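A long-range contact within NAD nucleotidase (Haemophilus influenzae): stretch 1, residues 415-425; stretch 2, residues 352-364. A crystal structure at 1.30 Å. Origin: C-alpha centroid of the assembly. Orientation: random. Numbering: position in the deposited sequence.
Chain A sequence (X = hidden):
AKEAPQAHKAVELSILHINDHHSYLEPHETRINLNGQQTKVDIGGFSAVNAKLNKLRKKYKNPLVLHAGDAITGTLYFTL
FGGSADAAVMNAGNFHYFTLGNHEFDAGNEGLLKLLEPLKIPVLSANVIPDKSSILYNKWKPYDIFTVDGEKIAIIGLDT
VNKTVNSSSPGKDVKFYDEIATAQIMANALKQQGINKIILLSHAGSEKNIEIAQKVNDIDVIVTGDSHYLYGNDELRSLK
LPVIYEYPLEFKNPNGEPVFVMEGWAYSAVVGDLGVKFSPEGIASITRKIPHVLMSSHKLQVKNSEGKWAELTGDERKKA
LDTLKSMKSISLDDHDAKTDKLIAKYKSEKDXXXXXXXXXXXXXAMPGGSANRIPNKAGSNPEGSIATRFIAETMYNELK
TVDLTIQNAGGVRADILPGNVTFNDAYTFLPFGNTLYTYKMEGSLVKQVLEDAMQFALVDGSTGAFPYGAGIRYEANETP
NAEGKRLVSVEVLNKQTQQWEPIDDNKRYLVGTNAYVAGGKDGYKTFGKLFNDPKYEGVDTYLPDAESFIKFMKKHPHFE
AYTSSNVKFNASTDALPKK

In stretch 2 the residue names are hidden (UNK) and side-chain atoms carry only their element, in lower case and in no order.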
ATOM      1  N   ASP A 415       1.912  36.924 -33.877  1.00 17.01           N
ATOM      2  CA  ASP A 415       1.494  35.835 -34.743  1.00 15.17           C
ATOM      3  C   ASP A 415       2.611  34.803 -34.770  1.00 15.82           C
ATOM      4  O   ASP A 415       3.787  35.149 -34.640  1.00 15.55           O
ATOM      5  CB  ASP A 415       1.260  36.316 -36.184  1.00 16.48           C
ATOM      6  CG  ASP A 415       0.151  37.356 -36.306  1.00 17.54           C
ATOM      7  OD1 ASP A 415      -0.506  37.695 -35.306  1.00 16.65           O
ATOM      8  OD2 ASP A 415      -0.073  37.834 -37.439  1.00 22.86           O
ATOM      9  N   ILE A 416       2.247  33.541 -34.953  1.00 13.72           N
ATOM     10  CA  ILE A 416       3.231  32.503 -35.198  1.00 15.35           C
ATOM     11  C   ILE A 416       3.218  32.205 -36.692  1.00 15.71           C
ATOM     12  O   ILE A 416       2.223  31.712 -37.223  1.00 16.26           O
ATOM     13  CB  ILE A 416       2.939  31.233 -34.381  1.00 15.15           C
ATOM     14  CG1 ILE A 416       2.985  31.557 -32.887  1.00 16.10           C
ATOM     15  CG2 ILE A 416       3.933  30.138 -34.719  1.00 15.68           C
ATOM     16  CD1 ILE A 416       2.654  30.383 -31.978  1.00 17.86           C
ATOM     17  N   LEU A 417       4.322  32.525 -37.360  1.00 16.29           N
ATOM     18  CA  LEU A 417       4.398  32.471 -38.818  1.00 15.95           C
ATOM     19  C   LEU A 417       4.968  31.145 -39.304  1.00 17.82           C
ATOM     20  O   LEU A 417       5.726  30.492 -38.588  1.00 18.51           O
ATOM     21  CB  LEU A 417       5.261  33.627 -39.336  1.00 17.82           C
ATOM     22  CG  LEU A 417       4.868  35.037 -38.890  1.00 19.58           C
ATOM     23  CD1 LEU A 417       5.793  36.074 -39.520  1.00 20.16           C
ATOM     24  CD2 LEU A 417       3.418  35.336 -39.227  1.00 18.32           C
ATOM     25  N   PRO A 418       4.610  30.745 -40.535  1.00 16.86           N
ATOM     26  CA  PRO A 418       5.170  29.519 -41.115  1.00 15.33           C
ATOM     27  C   PRO A 418       6.687  29.610 -41.253  1.00 14.42           C
ATOM     28  O   PRO A 418       7.232  30.711 -41.351  1.00 16.84           O
ATOM     29  CB  PRO A 418       4.513  29.450 -42.501  1.00 17.33           C
ATOM     30  CG  PRO A 418       4.102  30.856 -42.796  1.00 18.87           C
ATOM     31  CD  PRO A 418       3.710  31.437 -41.472  1.00 19.35           C
ATOM     32  N   GLY A 419       7.354  28.461 -41.263  1.00 15.79           N
ATOM     33  CA  GLY A 419       8.791  28.419 -41.442  1.00 16.61           C
ATOM     34  C   GLY A 419       9.483  27.611 -40.364  1.00 14.59           C
ATOM     35  O   GLY A 419       8.843  26.875 -39.611  1.00 15.64           O
ATOM     36  N   ASN A 420      10.800  27.757 -40.292  1.00 14.02           N
ATOM     37  CA  ASN A 420      11.597  27.044 -39.305  1.00 12.84           C
ATOM     38  C   ASN A 420      11.394  27.580 -37.892  1.00 13.30           C
ATOM     39  O   ASN A 420      11.287  28.788 -37.684  1.00 13.38           O
ATOM     40  CB  ASN A 420      13.079  27.111 -39.668  1.00 14.32           C
ATOM     41  CG  ASN A 420      13.366  26.577 -41.062  1.00 14.76           C
ATOM     42  OD1 ASN A 420      14.108  27.191 -41.837  1.00 19.19           O
ATOM     43  ND2 ASN A 420      12.787  25.428 -41.388  1.00 13.95           N
ATOM     44  N   VAL A 421      11.336  26.666 -36.926  1.00 11.39           N
ATOM     45  CA  VAL A 421      11.276  27.020 -35.509  1.00 11.38           C
ATOM     46  C   VAL A 421      12.501  26.444 -34.812  1.00 10.66           C
ATOM     47  O   VAL A 421      12.711  25.229 -34.831  1.00 11.55           O
ATOM     48  CB  VAL A 421      10.010  26.458 -34.827  1.00 12.03           C
ATOM     49  CG1 VAL A 421       9.993  26.826 -33.348  1.00 13.35           C
ATOM     50  CG2 VAL A 421       8.760  26.969 -35.518  1.00 15.23           C
ATOM     51  N   THR A 422      13.305  27.308 -34.198  1.00  9.59           N
ATOM     52  CA  THR A 422      14.484  26.873 -33.455  1.00  9.10           C
ATOM     53  C   THR A 422      14.181  26.815 -31.953  1.00  8.71           C
ATOM     54  O   THR A 422      13.140  27.286 -31.503  1.00  8.98           O
ATOM     55  CB  THR A 422      15.670  27.838 -33.685  1.00  8.01           C
ATOM     56  OG1 THR A 422      15.405  29.080 -33.029  1.00  8.61           O
ATOM     57  CG2 THR A 422      15.883  28.083 -35.187  1.00  9.93           C
ATOM     58  N   PHE A 423      15.109  26.253 -31.185  1.00  8.20           N
ATOM     59  CA  PHE A 423      14.970  26.250 -29.732  1.00  8.77           C
ATOM     60  C   PHE A 423      14.869  27.671 -29.192  1.00  9.44           C
ATOM     61  O   PHE A 423      14.041  27.957 -28.332  1.00  9.71           O
ATOM     62  CB  PHE A 423      16.135  25.507 -29.076  1.00  9.20           C
ATOM     63  CG  PHE A 423      16.214  24.055 -29.455  1.00  7.69           C
ATOM     64  CD1 PHE A 423      16.905  23.671 -30.596  1.00  9.27           C
ATOM     65  CD2 PHE A 423      15.590  23.073 -28.689  1.00  8.30           C
ATOM     66  CE1 PHE A 423      16.990  22.338 -30.971  1.00  9.95           C
ATOM     67  CE2 PHE A 423      15.666  21.736 -29.056  1.00 12.31           C
ATOM     68  CZ  PHE A 423      16.363  21.363 -30.197  1.00 13.60           C
ATOM     69  N   ASN A 424      15.702  28.576 -29.710  1.00  8.50           N
ATOM     70  CA  ASN A 424      15.658  29.977 -29.291  1.00  8.69           C
ATOM     71  C   ASN A 424      14.300  30.589 -29.563  1.00  9.08           C
ATOM     72  O   ASN A 424      13.789  31.376 -28.766  1.00 10.98           O
ATOM     73  CB  ASN A 424      16.709  30.811 -30.027  1.00  9.29           C
ATOM     74  CG  ASN A 424      18.102  30.617 -29.487  1.00  9.48           C
ATOM     75  OD1 ASN A 424      18.300  30.455 -28.284  1.00 11.74           O
ATOM     76  ND2 ASN A 424      19.086  30.654 -30.374  1.00  9.91           N
ATOM     77  N   ASP A 425      13.723  30.243 -30.710  1.00  9.71           N
ATOM     78  CA  ASP A 425      12.426  30.783 -31.094  1.00 10.01           C
ATOM     79  C   ASP A 425      11.341  30.497 -30.055  1.00 11.38           C
ATOM     80  O   ASP A 425      10.478  31.335 -29.813  1.00 12.21           O
ATOM     81  CB  ASP A 425      11.991  30.247 -32.459  1.00 12.28           C
ATOM     82  CG  ASP A 425      12.855  30.759 -33.603  1.00 12.58           C
ATOM     83  OD1 ASP A 425      13.545  31.792 -33.450  1.00 13.05           O
ATOM     84  OD2 ASP A 425      12.830  30.119 -34.668  1.00 12.58           O
ATOM     85  N   UNK A 352      25.343  27.467 -29.781  1.00 10.39           N
ATOM     86  CA  UNK A 352      25.311  26.901 -31.129  1.00 10.38           C
ATOM     87  C   UNK A 352      24.070  26.020 -31.310  1.00 10.72           C
ATOM     88  O   UNK A 352      23.299  26.190 -32.248  1.00 10.33           O
ATOM     89  n   UNK A 352      29.285  25.832 -33.091  1.00 15.70           N
ATOM     90  c   UNK A 352      27.884  26.872 -31.307  1.00 12.36           C
ATOM     91  n   UNK A 352      30.936  24.241 -32.866  1.00 16.71           N
ATOM     92  n   UNK A 352      30.284  24.926 -34.956  1.00 18.13           N
ATOM     93  c   UNK A 352      26.578  26.090 -31.420  1.00 11.92           C
ATOM     94  c   UNK A 352      30.168  25.000 -33.636  1.00 16.26           C
ATOM     95  c   UNK A 352      29.090  25.996 -31.652  1.00 17.48           C
ATOM     96  N   UNK A 353      23.857  25.103 -30.371  1.00  8.68           N
ATOM     97  CA  UNK A 353      22.782  24.117 -30.480  1.00  9.04           C
ATOM     98  C   UNK A 353      21.386  24.732 -30.438  1.00  8.69           C
ATOM     99  O   UNK A 353      20.456  24.204 -31.047  1.00  8.46           O
ATOM    100  c   UNK A 353      24.357  21.318 -28.242  1.00 13.26           C
ATOM    101  c   UNK A 353      24.168  21.354 -30.755  1.00 15.31           C
ATOM    102  c   UNK A 353      24.193  22.198 -29.480  1.00 12.27           C
ATOM    103  c   UNK A 353      22.922  23.043 -29.392  1.00  9.28           C
ATOM    104  N   UNK A 354      21.234  25.848 -29.726  1.00  7.05           N
ATOM    105  CA  UNK A 354      19.931  26.476 -29.579  1.00  7.64           C
ATOM    106  C   UNK A 354      19.430  27.095 -30.881  1.00  8.47           C
ATOM    107  O   UNK A 354      18.242  27.401 -31.008  1.00  7.49           O
ATOM    108  c   UNK A 354      19.952  27.521 -28.470  1.00  9.61           C
ATOM    109  N   UNK A 355      20.340  27.289 -31.838  1.00  8.22           N
ATOM    110  CA  UNK A 355      19.992  27.844 -33.148  1.00  9.13           C
ATOM    111  C   UNK A 355      19.542  26.768 -34.127  1.00  9.93           C
ATOM    112  O   UNK A 355      19.111  27.079 -35.240  1.00 11.55           O
ATOM    113  c   UNK A 355      21.173  28.618 -33.734  1.00  8.20           C
ATOM    114  n   UNK A 355      23.942  30.224 -32.991  1.00  9.60           N
ATOM    115  c   UNK A 355      21.565  29.830 -32.916  1.00  8.96           C
ATOM    116  o   UNK A 355      22.629  31.338 -34.437  1.00  9.37           O
ATOM    117  c   UNK A 355      22.761  30.537 -33.506  1.00  8.93           C
ATOM    118  N   UNK A 356      19.654  25.505 -33.726  1.00 10.16           N
ATOM    119  CA  UNK A 356      19.214  24.403 -34.578  1.00 10.30           C
ATOM    120  C   UNK A 356      17.692  24.316 -34.649  1.00 10.40           C
ATOM    121  O   UNK A 356      16.986  24.790 -33.763  1.00  9.81           O
ATOM    122  c   UNK A 356      19.831  23.074 -34.125  1.00 11.15           C
ATOM    123  c   UNK A 356      21.340  23.019 -34.322  1.00 14.12           C
ATOM    124  o   UNK A 356      21.245  20.796 -33.443  1.00 18.71           O
ATOM    125  o   UNK A 356      23.161  21.483 -34.261  1.00 18.34           O
ATOM    126  c   UNK A 356      21.955  21.669 -33.983  1.00 13.87           C
ATOM    127  N   UNK A 357      17.194  23.718 -35.726  1.00 11.81           N
ATOM    128  CA  UNK A 357      15.769  23.670 -35.986  1.00 12.24           C
ATOM    129  C   UNK A 357      15.110  22.520 -35.235  1.00 13.39           C
ATOM    130  O   UNK A 357      15.580  21.379 -35.295  1.00 15.39           O
ATOM    131  c   UNK A 357      15.505  23.539 -37.501  1.00 13.67           C
ATOM    132  c   UNK A 357      14.022  23.386 -37.780  1.00 15.41           C
ATOM    133  c   UNK A 357      16.158  24.584 -39.745  1.00 18.48           C
ATOM    134  c   UNK A 357      16.082  24.754 -38.234  1.00 14.83           C
ATOM    135  N   UNK A 358      14.038  22.827 -34.510  1.00 11.60           N
ATOM    136  CA  UNK A 358      13.296  21.793 -33.793  1.00 12.48           C
ATOM    137  C   UNK A 358      12.098  21.310 -34.603  1.00 15.21           C
ATOM    138  O   UNK A 358      11.663  20.170 -34.459  1.00 18.51           O
ATOM    139  c   UNK A 358      11.813  23.359 -32.458  1.00 17.54           C
ATOM    140  c   UNK A 358      12.316  21.079 -31.572  1.00 15.84           C
ATOM    141  c   UNK A 358      12.852  22.256 -32.378  1.00 12.79           C
ATOM    142  N   UNK A 359      11.570  22.171 -35.466  1.00 14.16           N
ATOM    143  CA  UNK A 359      10.480  21.770 -36.337  1.00 15.80           C
ATOM    144  C   UNK A 359      10.191  22.817 -37.389  1.00 14.26           C
ATOM    145  O   UNK A 359      10.739  23.917 -37.346  1.00 12.80           O
ATOM    146  N   UNK A 360       9.320  22.469 -38.331  1.00 13.35           N
ATOM    147  CA  UNK A 360       8.936  23.360 -39.411  1.00 14.28           C
ATOM    148  C   UNK A 360       7.423  23.478 -39.424  1.00 14.15           C
ATOM    149  O   UNK A 360       6.715  22.477 -39.300  1.00 15.66           O
ATOM    150  c   UNK A 360       8.942  23.726 -41.913  1.00 16.77           C
ATOM    151  c   UNK A 360       9.419  22.826 -40.776  1.00 14.67           C
ATOM    152  c   UNK A 360      10.932  22.708 -40.791  1.00 14.95           C
ATOM    153  N   UNK A 361       6.931  24.702 -39.544  1.00 14.30           N
ATOM    154  CA  UNK A 361       5.499  24.933 -39.668  1.00 15.81           C
ATOM    155  C   UNK A 361       5.154  25.308 -41.103  1.00 16.65           C
ATOM    156  O   UNK A 361       5.786  26.182 -41.693  1.00 17.47           O
ATOM    157  c   UNK A 361       5.308  25.664 -37.262  1.00 15.75           C
ATOM    158  c   UNK A 361       5.004  26.767 -36.267  1.00 17.51           C
ATOM    159  c   UNK A 361       3.524  26.295 -38.911  1.00 16.78           C
ATOM    160  c   UNK A 361       5.015  26.042 -38.718  1.00 13.95           C
ATOM    161  N   UNK A 362       4.154  24.632 -41.655  1.00 17.02           N
ATOM    162  CA  UNK A 362       3.654  24.950 -42.985  1.00 16.67           C
ATOM    163  C   UNK A 362       2.241  25.505 -42.881  1.00 19.06           C
ATOM    164  O   UNK A 362       1.574  25.361 -41.853  1.00 18.97           O
ATOM    165  c   UNK A 362       3.666  23.714 -43.904  1.00 19.74           C
ATOM    166  o   UNK A 362       2.940  22.647 -43.283  1.00 22.11           O
ATOM    167  c   UNK A 362       5.095  23.256 -44.163  1.00 22.12           C
ATOM    168  N   UNK A 363       1.784  26.153 -43.945  1.00 20.79           N
ATOM    169  CA  UNK A 363       0.453  26.722 -43.952  1.00 19.28           C
ATOM    170  C   UNK A 363       0.441  28.202 -43.639  1.00 19.75           C
ATOM    171  O   UNK A 363       1.451  28.892 -43.788  1.00 21.64           O
ATOM    172  N   UNK A 364      -0.713  28.685 -43.195  1.00 19.62           N
ATOM    173  CA  UNK A 364      -0.918  30.105 -42.956  1.00 22.23           C
ATOM    174  C   UNK A 364      -0.516  30.515 -41.548  1.00 19.09           C
ATOM    175  O   UNK A 364      -0.542  29.703 -40.621  1.00 21.35           O
ATOM    176  c   UNK A 364      -2.384  30.473 -43.197  1.00 23.44           C
ATOM    177  o   UNK A 364      -2.707  30.380 -44.573  1.00 27.17           O
TER
HETATM  178  O   HOH W   1       1.865  29.406 -39.000  1.00 20.97           O

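Position 352 carries three carbons, a nitrogen, then a carbon bearing two more nitrogens. This guanidinium pattern is Arg352; it points away from stretch 1 and makes no contact there. Position 353 has four carbons forked at the second, which gives Leu353. Its backbone matters more here, since Leu353 O lies 3.6 Å from Phe423 CD1.

At 354 a single carbon follows CA, so the residue is Ala354. Its CB lies 3.4 Å from Asn424 OD1, and Ala354 O accepts a hydrogen bond from Asn424 N (3.1 Å, 153°). Position 355 has three carbons, the third carrying one oxygen and one nitrogen; the element labels separate this amide from a carboxylate and identify Gln355. Gln355 CG approaches Asn424 ND2 to 3.6 Å although the CA-to-CB bond points away. At 356 the third carbon carries two oxygens: Glu356. It closes a type I turn begun at Leu353, with Glu356 N donating to Leu353 O at 3.1 Å, and its CB stands 4.3 Å from Phe423 CE1.

Position 357 has four carbons forked at the first, one arm two carbons long, the signature of Ile357. Its CB points away, yet the longer arm returns, placing Ile357 CD1 3.7 Å from Asn420 CG. Position 358 has one carbon bearing two others, hence Val358. It points toward stretch 1: Val358 CG1 is 4.0 Å from Val421 CG1, and Val358 CB lies over one face of the Phe423 ring, 4.2 Å from Phe423 CZ.

No side-chain atom exists at 359, so it is Gly359; an ideal CB would lie 5.1 Å from Val421 CB, so that distance alone does not demand glycine. Position 360 repeats the three-carbon fork and is Val360, with CG2 3.3 Å from Asn420 ND2 on the sheet face they share. Position 361 repeats the four-carbon pattern of Ile357. It is Ile361, whose CD1 reaches Val421 CG2 at 3.8 Å and Ile416 CG2 at 3.9 Å.

At 362 one carbon carries an oxygen and a carbon, giving Thr362, which points away. Position 363 lacks a side chain: Gly363, whose phi/psi of 98/-158° would jam a CB against the preceding carbonyl oxygen. Position 364 has one carbon then one oxygen, Ser364; a water donates to Ser364 O and Ile416 O, both at 2.9 Å.

The contact is an antiparallel strand pairing, with 147° between strand directions and 880 Å² buried in total. Gly419 N to Ile361 O (2.8 Å), Ile361 N to Gly419 O (2.9 Å) and Val421 N to Gly359 O (2.8 Å) set the register. It shifts by one between Val421 and Thr422, a bulge at which Val421 O accepts from Val358 N (2.8 Å) and weakly from Gly359 N (3.3 Å). Ile361 and Val421 share one sheet face and pack together there. Beyond the bulge, Thr422 caps the helix by accepting from Asp425 N at its OG1 (3.1 Å), while the Ala354 carbonyl receives Asn424 N, extending the contact beyond the strands.

Stretch 2, residues 352-364: RLAQEIVGVITGS
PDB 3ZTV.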